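Local atomic coordinates of cellulase (Uncultured bacterium, PDB entry 3WX5), a protein that probably hydrolyses internal beta-1,4-glucosidic linkages of cellulose as a glycoside hydrolase family 12 endoglucanase. Residues 16-21 / 54-59. Numbering follows the deposited sequence.
Sequences DEPTAT and GLETGN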
loop_
_atom_site.group_PDB
_atom_site.type_symbol
_atom_site.label_atom_id
_atom_site.label_comp_id
_atom_site.label_asym_id
_atom_site.label_seq_id
_atom_site.Cartn_x
_atom_site.Cartn_y
_atom_site.Cartn_z
ATOM N N ASP A 16 9.081 -16.582 19.756
ATOM C CA ASP A 16 8.293 -15.306 19.787
ATOM C C ASP A 16 9.154 -14.056 19.577
ATOM O O ASP A 16 9.989 -13.700 20.425
ATOM C CB ASP A 16 7.507 -15.187 21.089
ATOM C CG ASP A 16 6.017 -15.368 20.880
ATOM O OD1 ASP A 16 5.629 -16.057 19.913
ATOM O OD2 ASP A 16 5.229 -14.794 21.663
ATOM N N GLU A 17 8.951 -13.389 18.442
ATOM C CA GLU A 17 9.690 -12.169 18.145
ATOM C C GLU A 17 9.238 -11.033 19.073
ATOM O O GLU A 17 8.086 -11.020 19.522
ATOM C CB GLU A 17 9.533 -11.772 16.668
ATOM C CG GLU A 17 8.153 -11.227 16.284
ATOM C CD GLU A 17 8.091 -10.759 14.826
ATOM O OE1 GLU A 17 8.983 -9.993 14.387
ATOM O OE2 GLU A 17 7.181 -11.204 14.106
ATOM N N PRO A 18 10.148 -10.087 19.371
ATOM C CA PRO A 18 9.812 -8.847 20.097
ATOM C C PRO A 18 8.740 -8.068 19.342
ATOM O O PRO A 18 8.726 -8.082 18.101
ATOM C CB PRO A 18 11.118 -8.043 20.058
ATOM C CG PRO A 18 12.176 -9.029 19.692
ATOM C CD PRO A 18 11.517 -10.055 18.838
ATOM N N THR A 19 7.845 -7.411 20.072
ATOM C CA THR A 19 6.789 -6.628 19.454
ATOM C C THR A 19 6.750 -5.267 20.128
ATOM O O THR A 19 7.283 -5.105 21.229
ATOM C CB THR A 19 5.405 -7.326 19.583
ATOM O OG1 THR A 19 5.076 -7.474 20.970
ATOM C CG2 THR A 19 5.419 -8.710 18.940
ATOM N N ALA A 20 6.180 -4.282 19.435
ATOM C CA ALA A 20 5.801 -2.993 20.018
ATOM C C ALA A 20 4.355 -2.649 19.667
ATOM O O ALA A 20 3.880 -2.998 18.585
ATOM C CB ALA A 20 6.736 -1.900 19.526
ATOM N N THR A 21 3.656 -1.980 20.588
ATOM C CA THR A 21 2.255 -1.615 20.360
ATOM C C THR A 21 2.198 -0.127 20.115
ATOM O O THR A 21 2.518 0.662 21.003
ATOM C CB THR A 21 1.344 -1.972 21.570
ATOM O OG1 THR A 21 1.385 -3.390 21.797
ATOM C CG2 THR A 21 -0.121 -1.569 21.273
ATOM N N GLY A 54 5.503 -6.824 14.974
ATOM C CA GLY A 54 6.640 -7.725 15.150
ATOM C C GLY A 54 7.888 -7.047 14.611
ATOM O O GLY A 54 7.943 -6.665 13.446
ATOM N N LEU A 55 8.865 -6.803 15.477
ATOM C CA LEU A 55 10.029 -6.017 15.068
ATOM C C LEU A 55 10.971 -6.716 14.076
ATOM O O LEU A 55 11.728 -6.049 13.369
ATOM C CB LEU A 55 10.806 -5.518 16.295
ATOM C CG LEU A 55 10.005 -4.569 17.184
ATOM C CD1 LEU A 55 10.778 -4.200 18.465
ATOM C CD2 LEU A 55 9.536 -3.338 16.415
ATOM N N GLU A 56 10.934 -8.046 14.025
ATOM C CA GLU A 56 11.795 -8.788 13.105
ATOM C C GLU A 56 11.138 -8.991 11.737
ATOM O O GLU A 56 11.795 -8.853 10.714
ATOM C CB GLU A 56 12.202 -10.135 13.725
ATOM C CG GLU A 56 13.237 -9.972 14.860
ATOM C CD GLU A 56 13.361 -11.213 15.758
ATOM O OE1 GLU A 56 12.833 -12.285 15.392
ATOM O OE2 GLU A 56 14.046 -11.125 16.803
ATOM N N THR A 57 9.865 -9.380 11.737
ATOM C CA THR A 57 9.155 -9.701 10.502
ATOM C C THR A 57 8.451 -8.481 9.913
ATOM O O THR A 57 8.093 -8.471 8.730
ATOM C CB THR A 57 8.098 -10.770 10.752
ATOM O OG1 THR A 57 7.129 -10.267 11.684
ATOM C CG2 THR A 57 8.743 -12.052 11.302
ATOM N N GLY A 58 8.140 -7.511 10.767
ATOM C CA GLY A 58 7.238 -6.438 10.386
ATOM C C GLY A 58 5.778 -6.840 10.320
ATOM O O GLY A 58 4.927 -5.994 10.018
ATOM N N ASN A 59 5.454 -8.072 10.719
ATOM C CA ASN A 59 4.038 -8.482 10.805
ATOM C C ASN A 59 3.329 -7.517 11.769
ATOM O O ASN A 59 3.931 -7.077 12.751
ATOM C CB ASN A 59 3.878 -9.905 11.364
ATOM C CG ASN A 59 4.456 -10.976 10.460
ATOM O OD1 ASN A 59 4.861 -10.721 9.323
ATOM N ND2 ASN A 59 4.497 -12.204 10.979
#
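Glu-17 reaches over to the turn 54-59, where both of its carboxylate oxygens accept hydrogen bonds. With chi1 at 72°, its CG lies between the backbone N and the carbonyl carbon, on the side of Gly-54 CA, and the extended chain beyond carries the carboxylate on to the N-H groups of Glu-56 and Thr-57. Glu-17 OE1 accepts from Thr-57 N at 2.9 Å on the syn lone pair, with an N-H...O angle of 160°, and also from Glu-56 N, more bent and nearly in line with the C-O bond. Thr-57 OG1 donates to Glu-17 OE2 at 2.6 Å, again on the syn side. That OG1 in turn accepts from Asn-59 N, closing an ST turn, so one hydroxyl ties the carboxylate to the turn's own backbone. Replacing Glu-17 with alanine would probably leave the N-H groups of Glu-56 and Thr-57 without this acceptor and the Thr-57 hydroxyl freer to rotate. The CD of Glu-17 also comes within 3.4 Å of Gly-54 CA, where a side chain would collide with OE2.

At Pro-18 the backbone does the bonding, Pro-18 O receiving Leu-55 N at 2.9 Å with an N-H...O angle of 172°. The Glu-56 side chain crosses the ring at about a right angle, OE2 lying 3.4 Å from Pro-18 CD, while Pro-18 CB meets Leu-55 CD1 at 4.2 Å. Thr-19 pairs with Gly-54 as an antiparallel non-hydrogen-bonded bridge, CA to CA 4.4 Å. Next, Ala-20 touches Leu-55 CD2 through its CB; both side chains also lie against Arg-29, and Ala-20 continues the backbone pairing with Ile-53. The arrangement joins the outermost strand 19-22 to the turn between antiparallel strands 49-54 and 60-65, at one edge of a sheet in the beta-sandwich (jelly-roll) fold of family 12 glycoside hydrolases.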